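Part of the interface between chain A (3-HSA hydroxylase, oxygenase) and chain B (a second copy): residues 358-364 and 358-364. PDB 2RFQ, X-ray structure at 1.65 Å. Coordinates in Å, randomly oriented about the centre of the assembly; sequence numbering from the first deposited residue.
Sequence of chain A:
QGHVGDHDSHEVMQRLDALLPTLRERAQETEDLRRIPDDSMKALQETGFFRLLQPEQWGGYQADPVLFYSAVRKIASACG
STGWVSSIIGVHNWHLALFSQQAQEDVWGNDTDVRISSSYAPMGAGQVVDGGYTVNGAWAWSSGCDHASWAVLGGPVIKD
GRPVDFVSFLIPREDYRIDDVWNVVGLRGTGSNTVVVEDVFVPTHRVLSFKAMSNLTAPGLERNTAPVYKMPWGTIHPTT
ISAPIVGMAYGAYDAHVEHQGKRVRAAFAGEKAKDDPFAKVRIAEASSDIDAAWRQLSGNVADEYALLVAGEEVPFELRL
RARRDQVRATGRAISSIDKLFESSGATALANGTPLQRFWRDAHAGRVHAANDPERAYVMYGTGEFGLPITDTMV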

# COMPACT_ATOMS: atom_id res chain seq x y z
N PHE A 358 17.72 13.16 -4.66
CA PHE A 358 17.60 12.14 -3.62
C PHE A 358 16.71 11.00 -4.10
O PHE A 358 16.96 9.84 -3.80
CB PHE A 358 17.01 12.75 -2.36
CG PHE A 358 17.99 13.61 -1.57
CD1 PHE A 358 19.20 13.09 -1.09
CD2 PHE A 358 17.65 14.93 -1.26
CE1 PHE A 358 20.07 13.88 -0.32
CE2 PHE A 358 18.52 15.75 -0.51
CZ PHE A 358 19.73 15.21 -0.03
N TRP A 359 15.67 11.36 -4.85
CA TRP A 359 14.72 10.37 -5.40
C TRP A 359 15.43 9.41 -6.34
O TRP A 359 15.39 8.20 -6.14
CB TRP A 359 13.55 11.13 -6.08
CG TRP A 359 12.50 10.28 -6.73
CD1 TRP A 359 11.62 9.40 -6.12
CD2 TRP A 359 12.23 10.22 -8.13
NE1 TRP A 359 10.81 8.81 -7.08
CE2 TRP A 359 11.16 9.29 -8.31
CE3 TRP A 359 12.78 10.86 -9.24
CZ2 TRP A 359 10.62 9.02 -9.59
CZ3 TRP A 359 12.25 10.58 -10.52
CH2 TRP A 359 11.20 9.66 -10.67
N ARG A 360 16.13 9.94 -7.34
CA ARG A 360 16.86 9.07 -8.27
C ARG A 360 17.96 8.29 -7.58
O ARG A 360 18.16 7.09 -7.84
CB ARG A 360 17.46 9.89 -9.40
CG ARG A 360 16.36 10.39 -10.37
CD ARG A 360 16.97 11.20 -11.52
NE ARG A 360 17.53 12.48 -11.07
CZ ARG A 360 18.83 12.73 -10.88
NH1 ARG A 360 19.75 11.80 -11.10
NH2 ARG A 360 19.21 13.93 -10.47
N ASP A 361 18.66 8.97 -6.67
CA ASP A 361 19.76 8.34 -5.93
C ASP A 361 19.30 7.13 -5.08
O ASP A 361 19.97 6.09 -5.07
CB ASP A 361 20.44 9.38 -5.04
CG ASP A 361 21.34 10.33 -5.82
OD1 ASP A 361 21.56 10.17 -7.04
OD2 ASP A 361 21.83 11.32 -5.20
N ALA A 362 18.18 7.30 -4.37
CA ALA A 362 17.65 6.22 -3.51
C ALA A 362 17.21 5.05 -4.37
O ALA A 362 17.47 3.89 -4.04
CB ALA A 362 16.50 6.74 -2.62
N HIS A 363 16.56 5.35 -5.50
CA HIS A 363 16.12 4.26 -6.37
C HIS A 363 17.28 3.53 -7.01
O HIS A 363 17.21 2.31 -7.29
CB HIS A 363 15.12 4.78 -7.40
CG HIS A 363 13.75 4.96 -6.84
ND1 HIS A 363 12.84 3.92 -6.75
CD2 HIS A 363 13.16 6.04 -6.27
CE1 HIS A 363 11.73 4.37 -6.18
NE2 HIS A 363 11.91 5.64 -5.87
N ALA A 364 18.41 4.22 -7.17
CA ALA A 364 19.59 3.57 -7.70
C ALA A 364 20.21 2.69 -6.63
O ALA A 364 20.59 1.54 -6.90
CB ALA A 364 20.59 4.58 -8.23
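Chain B (358-364) FWRDAHA

Residues 358-364 of chain B form a helical segment, as do the same residues of chain A. In both chains the helix begins before the stretch and continues past it. Phi and psi are helical throughout, with phi from -58° to -76° and psi from -26° to -54°, and H363(B) N donates to W359(B) O at 3.1 Å. The two helices run in roughly opposite directions, with 143° between their N-to-C directions. Their axes come no closer than 13.1 Å, so the backbones do not touch and side chains fill the gap. The register centres on the R360(A)-R360(B) pair, with R360(A) CA and R360(B) CA 9.2 Å apart.

W359(B) covers the most surface, matched by W359(A). Each CA-to-CB bond points toward the other chain, and both side chains have chi1 in the t well, at 178°. The two indoles meet in an offset stack. Their six-membered rings have centroids 4.1 Å apart and planes 20° from parallel. The closest atoms are W359(A) CZ2 and W359(B) CZ2, at 3.2 Å, a tight contact for two carbons.

H363(A) and H363(B) flank this stack. The edge of W359(B) points at the face of H363(A), with planes at 62°, and H363(A) CG lies 3.5 Å from W359(B) CZ2. The reciprocal pair has planes at 60°, and W359(A) CZ2 is 3.6 Å from H363(B) CG. Each tryptophan thus packs against both the tryptophan and the histidine of the other helix. Both histidines have chi1 in the m well, and each NE2 is hydrogen-bonded elsewhere in the structure.

R360(A) and R360(B) each have about as much surface covered as the histidines, though their closest contacts are looser. R360(B) CA lies 4.5 Å from W359(A) CH2, near the plane of that ring. R360(A) CG is also 4.5 Å from W359(B) CZ3. No hydrogen bond crosses between the stretches; the contact rests mainly on aromatic packing, with R360(A) and R360(B) adding to it. It buries 277 Å², both sides summed.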

# COMPACT_ATOMS: atom_id res chain seq x y z
N PHE B 358 10.48 5.65 -19.11
CA PHE B 358 9.03 5.63 -18.83
C PHE B 358 8.74 6.02 -17.38
O PHE B 358 7.76 6.69 -17.06
CB PHE B 358 8.47 4.24 -19.08
CG PHE B 358 8.31 3.91 -20.55
CD1 PHE B 358 7.54 4.75 -21.38
CD2 PHE B 358 8.88 2.77 -21.08
CE1 PHE B 358 7.34 4.43 -22.73
CE2 PHE B 358 8.69 2.44 -22.46
CZ PHE B 358 7.93 3.27 -23.27
N TRP B 359 9.62 5.57 -16.48
CA TRP B 359 9.49 5.87 -15.05
C TRP B 359 9.60 7.37 -14.78
O TRP B 359 8.70 7.98 -14.19
CB TRP B 359 10.55 5.05 -14.30
CG TRP B 359 10.62 5.27 -12.82
CD1 TRP B 359 9.70 4.89 -11.89
CD2 TRP B 359 11.72 5.83 -12.11
NE1 TRP B 359 10.13 5.23 -10.63
CE2 TRP B 359 11.38 5.81 -10.73
CE3 TRP B 359 12.96 6.38 -12.50
CZ2 TRP B 359 12.25 6.30 -9.73
CZ3 TRP B 359 13.83 6.88 -11.51
CH2 TRP B 359 13.45 6.85 -10.14
N ARG B 360 10.66 8.00 -15.29
CA ARG B 360 10.79 9.44 -15.12
C ARG B 360 9.66 10.20 -15.81
O ARG B 360 9.12 11.18 -15.26
CB ARG B 360 12.14 9.92 -15.63
CG ARG B 360 13.31 9.44 -14.75
CD ARG B 360 14.67 9.95 -15.27
NE ARG B 360 15.06 9.32 -16.55
CZ ARG B 360 14.96 9.90 -17.76
NH1 ARG B 360 14.46 11.12 -17.89
NH2 ARG B 360 15.36 9.25 -18.84
N ASP B 361 9.31 9.75 -17.02
CA ASP B 361 8.28 10.46 -17.80
C ASP B 361 6.92 10.41 -17.09
O ASP B 361 6.18 11.41 -17.07
CB ASP B 361 8.16 9.85 -19.19
CG ASP B 361 9.35 10.20 -20.10
OD1 ASP B 361 10.18 11.06 -19.74
OD2 ASP B 361 9.45 9.59 -21.20
N ALA B 362 6.56 9.24 -16.57
CA ALA B 362 5.27 9.08 -15.88
C ALA B 362 5.23 9.93 -14.61
O ALA B 362 4.23 10.58 -14.32
CB ALA B 362 5.00 7.57 -15.55
N HIS B 363 6.34 9.94 -13.87
CA HIS B 363 6.40 10.78 -12.66
C HIS B 363 6.38 12.28 -12.99
O HIS B 363 5.86 13.10 -12.21
CB HIS B 363 7.59 10.37 -11.77
CG HIS B 363 7.33 9.11 -11.01
ND1 HIS B 363 6.71 9.10 -9.77
CD2 HIS B 363 7.57 7.82 -11.33
CE1 HIS B 363 6.59 7.85 -9.36
NE2 HIS B 363 7.11 7.05 -10.28
N ALA B 364 6.91 12.66 -14.15
CA ALA B 364 6.82 14.06 -14.57
C ALA B 364 5.37 14.37 -14.97
O ALA B 364 4.83 15.41 -14.58
CB ALA B 364 7.76 14.33 -15.74